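Local coordinates for TadZ (Pseudomonas aeruginosa, PDB 4LDA), which probably takes part in pilus assembly, the full-length protein perhaps binding and hydrolysing ATP; this piece is its CheY-like N-terminal domain, at residues M2-L16 with S22-S34. Residues are numbered along the deposited sequence; the frame is centred on the assembly and turned at random. Where two conformers were deposited one is given.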
HETATM    1  N   MSE A   2     -14.885  -8.594  -5.327  0.50 53.31           N
HETATM    2  CA  MSE A   2     -14.383  -8.870  -6.670  0.50 51.34           C
HETATM    3  C   MSE A   2     -13.729  -7.614  -7.263  0.50 57.39           C
HETATM    4  O   MSE A   2     -12.934  -7.768  -8.197  0.50 56.81           O
HETATM    5  CB  MSE A   2     -15.478  -9.420  -7.639  0.50 53.82           C
HETATM    6  CG  MSE A   2     -16.640  -8.465  -7.892  0.50 61.19           C
HETATM    7 SE   MSE A   2     -17.697  -8.722  -9.521  0.38 70.00          SE
HETATM    8  CE  MSE A   2     -19.256  -7.686  -8.961  0.50 67.60           C
ATOM      9  N   ASN A   3     -14.047  -6.373  -6.756  1.00 55.42           N
ATOM     10  CA  ASN A   3     -13.429  -5.199  -7.413  1.00 54.59           C
ATOM     11  C   ASN A   3     -13.188  -4.057  -6.432  1.00 58.91           C
ATOM     12  O   ASN A   3     -14.069  -3.662  -5.681  1.00 60.25           O
ATOM     13  CB  ASN A   3     -14.293  -4.675  -8.592  1.00 52.65           C
ATOM     14  CG  ASN A   3     -13.694  -3.520  -9.378  1.00 65.11           C
ATOM     15  OD1 ASN A   3     -14.057  -2.347  -9.198  1.00 67.01           O
ATOM     16  ND2 ASN A   3     -12.790  -3.830 -10.295  1.00 48.37           N
ATOM     17  N   GLN A   4     -11.994  -3.490  -6.497  1.00 54.88           N
ATOM     18  CA  GLN A   4     -11.548  -2.396  -5.646  1.00 53.46           C
ATOM     19  C   GLN A   4     -10.659  -1.448  -6.375  1.00 54.48           C
ATOM     20  O   GLN A   4     -10.049  -1.814  -7.374  1.00 50.38           O
ATOM     21  CB  GLN A   4     -10.732  -2.963  -4.462  1.00 53.64           C
ATOM     22  CG  GLN A   4     -11.449  -3.850  -3.470  1.00 74.85           C
ATOM     23  CD  GLN A   4     -10.453  -4.682  -2.705  1.00 92.31           C
ATOM     24  OE1 GLN A   4     -10.244  -5.877  -2.999  1.00 89.81           O
ATOM     25  NE2 GLN A   4      -9.781  -4.050  -1.753  1.00 76.14           N
ATOM     26  N   ASN A   5     -10.470  -0.274  -5.788  1.00 53.52           N
ATOM     27  CA  ASN A   5      -9.439   0.661  -6.201  1.00 53.65           C
ATOM     28  C   ASN A   5      -8.335   0.594  -5.177  1.00 58.58           C
ATOM     29  O   ASN A   5      -8.623   0.523  -3.982  1.00 59.95           O
ATOM     30  CB  ASN A   5      -9.960   2.090  -6.384  1.00 54.19           C
ATOM     31  CG  ASN A   5     -10.795   2.307  -7.611  1.00 57.33           C
ATOM     32  OD1 ASN A   5     -10.543   1.722  -8.683  1.00 48.75           O
ATOM     33  ND2 ASN A   5     -11.762   3.218  -7.502  1.00 43.57           N
ATOM     34  N   PHE A   6      -7.086   0.508  -5.639  1.00 53.49           N
ATOM     35  CA  PHE A   6      -5.887   0.507  -4.797  1.00 51.23           C
ATOM     36  C   PHE A   6      -5.083   1.736  -5.137  1.00 57.22           C
ATOM     37  O   PHE A   6      -5.086   2.141  -6.304  1.00 58.43           O
ATOM     38  CB  PHE A   6      -5.049  -0.765  -4.982  1.00 50.34           C
ATOM     39  CG  PHE A   6      -5.814  -2.064  -5.064  1.00 49.41           C
ATOM     40  CD1 PHE A   6      -6.211  -2.731  -3.914  1.00 50.03           C
ATOM     41  CD2 PHE A   6      -6.089  -2.651  -6.289  1.00 48.38           C
ATOM     42  CE1 PHE A   6      -6.914  -3.929  -3.993  1.00 49.84           C
ATOM     43  CE2 PHE A   6      -6.779  -3.865  -6.362  1.00 50.02           C
ATOM     44  CZ  PHE A   6      -7.180  -4.496  -5.214  1.00 47.18           C
ATOM     45  N   VAL A   7      -4.419   2.351  -4.144  1.00 53.15           N
ATOM     46  CA  VAL A   7      -3.587   3.532  -4.374  1.00 53.05           C
ATOM     47  C   VAL A   7      -2.136   3.095  -4.186  1.00 54.57           C
ATOM     48  O   VAL A   7      -1.858   2.295  -3.306  1.00 53.85           O
ATOM     49  CB  VAL A   7      -4.004   4.737  -3.486  1.00 57.75           C
ATOM     50  CG1 VAL A   7      -3.059   5.916  -3.648  1.00 58.40           C
ATOM     51  CG2 VAL A   7      -5.418   5.170  -3.838  1.00 58.14           C
ATOM     52  N   ALA A   8      -1.232   3.576  -5.055  1.00 51.58           N
ATOM     53  CA  ALA A   8       0.171   3.200  -5.001  1.00 50.89           C
ATOM     54  C   ALA A   8       1.117   4.395  -5.043  1.00 57.20           C
ATOM     55  O   ALA A   8       1.075   5.211  -5.966  1.00 57.67           O
ATOM     56  CB  ALA A   8       0.498   2.277  -6.155  1.00 50.69           C
ATOM     57  N   LEU A   9       1.993   4.462  -4.030  1.00 55.50           N
ATOM     58  CA  LEU A   9       3.104   5.396  -3.911  1.00 56.93           C
ATOM     59  C   LEU A   9       4.340   4.601  -4.237  1.00 60.54           C
ATOM     60  O   LEU A   9       4.848   3.880  -3.383  1.00 59.84           O
ATOM     61  CB  LEU A   9       3.168   6.047  -2.520  1.00 58.46           C
ATOM     62  CG  LEU A   9       1.994   6.860  -2.072  1.00 64.23           C
ATOM     63  CD1 LEU A   9       2.049   7.078  -0.573  1.00 64.76           C
ATOM     64  CD2 LEU A   9       1.966   8.182  -2.820  1.00 68.99           C
ATOM     65  N   THR A  10       4.724   4.595  -5.507  1.00 57.97           N
ATOM     66  CA  THR A  10       5.848   3.815  -6.014  1.00 57.51           C
ATOM     67  C   THR A  10       7.052   4.711  -6.170  1.00 64.34           C
ATOM     68  O   THR A  10       6.886   5.926  -6.368  1.00 66.17           O
ATOM     69  CB  THR A  10       5.457   3.148  -7.342  1.00 60.54           C
ATOM     70  OG1 THR A  10       4.984   4.148  -8.258  1.00 66.22           O
ATOM     71  CG2 THR A  10       4.391   2.071  -7.157  1.00 52.29           C
ATOM     72  N   GLN A  11       8.268   4.137  -6.080  1.00 60.65           N
ATOM     73  CA  GLN A  11       9.436   4.990  -6.249  1.00 63.00           C
ATOM     74  C   GLN A  11      10.080   4.753  -7.655  1.00 70.34           C
ATOM     75  O   GLN A  11      11.002   5.488  -8.021  1.00 72.21           O
ATOM     76  CB  GLN A  11      10.458   4.890  -5.106  1.00 64.42           C
ATOM     77  CG  GLN A  11      10.952   3.538  -4.679  1.00 71.24           C
ATOM     78  CD  GLN A  11      11.653   3.638  -3.328  1.00 81.38           C
ATOM     79  OE1 GLN A  11      12.092   4.712  -2.881  1.00 71.14           O
ATOM     80  NE2 GLN A  11      11.795   2.501  -2.651  1.00 75.66           N
ATOM     81  N   HIS A  12       9.504   3.847  -8.483  1.00 66.90           N
ATOM     82  CA  HIS A  12       9.897   3.671  -9.884  1.00 67.54           C
ATOM     83  C   HIS A  12       8.720   3.003 -10.664  1.00 66.84           C
ATOM     84  O   HIS A  12       7.903   2.305 -10.063  1.00 63.02           O
ATOM     85  CB  HIS A  12      11.232   2.926 -10.067  1.00 69.80           C
ATOM     86  CG  HIS A  12      11.213   1.481  -9.741  1.00 72.40           C
ATOM     87  ND1 HIS A  12      10.963   0.535 -10.716  1.00 74.12           N
ATOM     88  CD2 HIS A  12      11.492   0.855  -8.573  1.00 73.43           C
ATOM     89  CE1 HIS A  12      11.061  -0.633 -10.106  1.00 72.43           C
ATOM     90  NE2 HIS A  12      11.386  -0.490  -8.816  1.00 72.29           N
ATOM     91  N   PRO A  13       8.591   3.287 -11.993  1.00 64.68           N
ATOM     92  CA  PRO A  13       7.427   2.789 -12.771  1.00 63.52           C
ATOM     93  C   PRO A  13       7.259   1.264 -12.829  1.00 67.14           C
ATOM     94  O   PRO A  13       6.123   0.795 -12.987  1.00 65.51           O
ATOM     95  CB  PRO A  13       7.700   3.306 -14.191  1.00 66.37           C
ATOM     96  CG  PRO A  13       8.591   4.457 -14.009  1.00 71.66           C
ATOM     97  CD  PRO A  13       9.446   4.157 -12.829  1.00 67.28           C
ATOM     98  N   GLY A  14       8.369   0.518 -12.734  1.00 64.04           N
ATOM     99  CA  GLY A  14       8.349  -0.940 -12.753  1.00 61.80           C
ATOM    100  C   GLY A  14       7.487  -1.517 -11.649  1.00 62.00           C
ATOM    101  O   GLY A  14       6.853  -2.557 -11.834  1.00 62.52           O
ATOM    102  N   GLU A  15       7.444  -0.836 -10.497  1.00 55.80           N
ATOM    103  CA  GLU A  15       6.627  -1.229  -9.347  1.00 53.48           C
ATOM    104  C   GLU A  15       5.148  -1.057  -9.651  1.00 57.94           C
ATOM    105  O   GLU A  15       4.366  -1.937  -9.327  1.00 58.69           O
ATOM    106  CB  GLU A  15       6.989  -0.421  -8.098  1.00 54.54           C
ATOM    107  CG  GLU A  15       8.344  -0.720  -7.497  1.00 64.28           C
ATOM    108  CD  GLU A  15       8.708   0.187  -6.335  1.00 81.51           C
ATOM    109  OE1 GLU A  15       8.279   1.362  -6.339  1.00 70.11           O
ATOM    110  OE2 GLU A  15       9.446  -0.268  -5.434  1.00 78.71           O
ATOM    111  N   LEU A  16       4.762   0.078 -10.258  1.00 55.80           N
ATOM    112  CA  LEU A  16       3.379   0.369 -10.598  1.00 55.20           C
ATOM    113  C   LEU A  16       2.842  -0.656 -11.606  1.00 61.30           C
ATOM    114  O   LEU A  16       1.721  -1.138 -11.425  1.00 62.35           O
ATOM    115  CB  LEU A  16       3.238   1.787 -11.141  1.00 55.74           C
ATOM    116  CG  LEU A  16       1.797   2.253 -11.367  1.00 59.88           C
ATOM    117  CD1 LEU A  16       1.027   2.385 -10.039  1.00 59.29           C
ATOM    118  CD2 LEU A  16       1.763   3.523 -12.179  1.00 59.98           C
ATOM    119  N   SER A  22      -0.482  -7.629 -11.650  1.00 53.11           N
ATOM    120  CA  SER A  22      -0.763  -8.670 -10.662  1.00 51.56           C
ATOM    121  C   SER A  22      -2.181  -8.568 -10.114  1.00 55.70           C
ATOM    122  O   SER A  22      -2.816  -9.614  -9.895  1.00 56.90           O
ATOM    123  CB  SER A  22       0.227  -8.591  -9.502  1.00 51.70           C
ATOM    124  OG  SER A  22       1.569  -8.682  -9.946  1.00 54.35           O
ATOM    125  N   LEU A  23      -2.681  -7.326  -9.900  1.00 49.09           N
ATOM    126  CA  LEU A  23      -3.977  -7.113  -9.264  1.00 48.68           C
ATOM    127  C   LEU A  23      -5.104  -6.816 -10.236  1.00 54.52           C
ATOM    128  O   LEU A  23      -6.201  -6.486  -9.782  1.00 55.78           O
ATOM    129  CB  LEU A  23      -3.862  -5.947  -8.257  1.00 48.14           C
ATOM    130  CG  LEU A  23      -2.971  -6.223  -7.026  1.00 50.20           C
ATOM    131  CD1 LEU A  23      -2.770  -4.971  -6.190  1.00 49.47           C
ATOM    132  CD2 LEU A  23      -3.534  -7.313  -6.214  1.00 46.87           C
ATOM    133  N   ALA A  24      -4.882  -7.010 -11.539  1.00 52.05           N
ATOM    134  CA  ALA A  24      -5.836  -6.726 -12.603  1.00 52.88           C
ATOM    135  C   ALA A  24      -7.218  -7.413 -12.384  1.00 58.57           C
ATOM    136  O   ALA A  24      -8.261  -6.808 -12.656  1.00 59.68           O
ATOM    137  CB  ALA A  24      -5.250  -7.149 -13.936  1.00 54.59           C
ATOM    138  N   SER A  25      -7.222  -8.647 -11.903  1.00 56.90           N
ATOM    139  CA  SER A  25      -8.438  -9.433 -11.597  1.00 57.31           C
ATOM    140  C   SER A  25      -9.183  -8.899 -10.341  1.00 58.03           C
ATOM    141  O   SER A  25     -10.390  -9.031 -10.260  1.00 58.17           O
ATOM    142  CB  SER A  25      -8.077 -10.905 -11.381  1.00 59.80           C
ATOM    143  OG  SER A  25      -7.066 -11.058 -10.389  1.00 63.84           O
ATOM    144  N   ALA A  26      -8.464  -8.284  -9.393  1.00 52.05           N
ATOM    145  CA  ALA A  26      -9.011  -7.768  -8.140  1.00 50.70           C
ATOM    146  C   ALA A  26      -9.525  -6.326  -8.243  1.00 52.44           C
ATOM    147  O   ALA A  26     -10.394  -5.923  -7.481  1.00 52.30           O
ATOM    148  CB  ALA A  26      -7.952  -7.836  -7.062  1.00 50.63           C
ATOM    149  N   GLY A  27      -8.963  -5.547  -9.132  1.00 48.71           N
ATOM    150  CA  GLY A  27      -9.378  -4.161  -9.272  1.00 48.51           C
ATOM    151  C   GLY A  27      -8.399  -3.312 -10.033  1.00 51.41           C
ATOM    152  O   GLY A  27      -7.685  -3.817 -10.897  1.00 50.27           O
ATOM    153  N   GLN A  28      -8.358  -2.007  -9.704  1.00 49.68           N
ATOM    154  CA  GLN A  28      -7.550  -0.967 -10.381  1.00 49.06           C
ATOM    155  C   GLN A  28      -6.511  -0.349  -9.460  1.00 51.50           C
ATOM    156  O   GLN A  28      -6.828  -0.039  -8.326  1.00 50.51           O
ATOM    157  CB  GLN A  28      -8.473   0.142 -10.900  1.00 50.89           C
ATOM    158  CG  GLN A  28      -9.526  -0.347 -11.884  1.00 48.26           C
ATOM    159  CD  GLN A  28     -10.666  -1.106 -11.254  1.00 62.34           C
ATOM    160  OE1 GLN A  28     -11.079  -2.152 -11.744  1.00 62.52           O
ATOM    161  NE2 GLN A  28     -11.165  -0.631 -10.130  1.00 55.80           N
ATOM    162  N   VAL A  29      -5.280  -0.163  -9.947  1.00 49.48           N
ATOM    163  CA  VAL A  29      -4.201   0.430  -9.158  1.00 49.16           C
ATOM    164  C   VAL A  29      -4.029   1.860  -9.671  1.00 55.65           C
ATOM    165  O   VAL A  29      -3.604   2.084 -10.804  1.00 56.77           O
ATOM    166  CB  VAL A  29      -2.875  -0.396  -9.151  1.00 51.44           C
ATOM    167  CG1 VAL A  29      -1.824   0.250  -8.249  1.00 51.30           C
ATOM    168  CG2 VAL A  29      -3.123  -1.849  -8.714  1.00 49.73           C
ATOM    169  N   VAL A  30      -4.470   2.810  -8.851  1.00 52.84           N
ATOM    170  CA  VAL A  30      -4.415   4.244  -9.082  1.00 53.33           C
ATOM    171  C   VAL A  30      -3.062   4.753  -8.590  1.00 59.17           C
ATOM    172  O   VAL A  30      -2.742   4.562  -7.404  1.00 58.69           O
ATOM    173  CB  VAL A  30      -5.607   4.962  -8.370  1.00 57.55           C
ATOM    174  CG1 VAL A  30      -5.498   6.479  -8.464  1.00 58.64           C
ATOM    175  CG2 VAL A  30      -6.951   4.482  -8.899  1.00 57.22           C
ATOM    176  N   PRO A  31      -2.236   5.370  -9.466  1.00 57.89           N
ATOM    177  CA  PRO A  31      -0.965   5.944  -8.980  1.00 58.90           C
ATOM    178  C   PRO A  31      -1.229   7.230  -8.199  1.00 65.67           C
ATOM    179  O   PRO A  31      -2.203   7.920  -8.478  1.00 65.84           O
ATOM    180  CB  PRO A  31      -0.189   6.209 -10.272  1.00 61.37           C
ATOM    181  CG  PRO A  31      -1.252   6.474 -11.300  1.00 65.74           C
ATOM    182  CD  PRO A  31      -2.469   5.688 -10.896  1.00 60.13           C
ATOM    183  N   ALA A  32      -0.403   7.545  -7.217  1.00 65.07           N
ATOM    184  CA  ALA A  32      -0.614   8.776  -6.456  1.00 67.77           C
ATOM    185  C   ALA A  32       0.535   9.755  -6.669  1.00 77.64           C
ATOM    186  O   ALA A  32       0.443  10.924  -6.280  1.00 78.43           O
ATOM    187  CB  ALA A  32      -0.768   8.454  -4.991  1.00 68.30           C
ATOM    188  N   GLY A  33       1.591   9.267  -7.319  1.00 78.09           N
ATOM    189  CA  GLY A  33       2.790  10.028  -7.643  1.00 80.82           C
ATOM    190  C   GLY A  33       3.438  10.700  -6.449  1.00 88.54           C
ATOM    191  O   GLY A  33       3.697  10.072  -5.418  1.00 87.72           O
ATOM    192  N   SER A  34       3.690  11.998  -6.604  1.00 89.38           N
ATOM    193  CA  SER A  34       4.264  12.880  -5.592  1.00 91.81           C
ATOM    194  C   SER A  34       3.099  13.560  -4.894  1.00 95.38           C
ATOM    195  O   SER A  34       2.593  14.587  -5.375  1.00 97.44           O
ATOM    196  CB  SER A  34       5.233  13.865  -6.249  1.00 98.78           C
ATOM    197  OG  SER A  34       5.788  14.772  -5.311  1.00115.78           O
TER
HETATM  198  O   HOH W   1       4.423   7.508  -6.568  1.00 58.29           O
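Strands 4-9 and 27-31 lie side by side in parallel, F6 opposite V29. F6 is gripped through both backbone groups: its N donates to Q28 O (2.8 Å) and its O accepts from V30 N. The pairing continues from A8 N to V30 O and from A32 N to A8 O, while at the other end Q28 N meets Q4 O and the bond from Q4 N to A26 O is weak. Beyond the strands, a water bridges T10 O and G33 O.

The Q28 chain bends at chi2 (75°), bringing its amide between two asparagines. N3 ND2 reaches a lone pair of Q28 OE1 at 2.8 Å, in the carbonyl plane. Q28 NE2 gives to N5 OD1, also at 2.8 Å, but from above the N5 carbonyl plane, the two amides standing nearly perpendicular (83°). N5 ND2 is hydrogen-bonded to T47 O at the end of helix 37-47.

Apolar contacts lie mainly on the face with F6, A8, V29 and P31. L23 CD1 sits over one face of the F6 ring, 4.2 Å from its centroid, a CH-pi contact; A26 CB lies at the ring edge. V29 CG1 touches A8 CB and L16 CD1, and L16 CD2 meets P31 CB. On the face with V7, A32 CB packs against V7 CG1 and L9 CD2; all three residues touch helix 37-47.

Together with helix 13-22, the strands form the first beta-alpha-beta crossover of a CheY-like receiver fold, strand order 2-1-3-4-5.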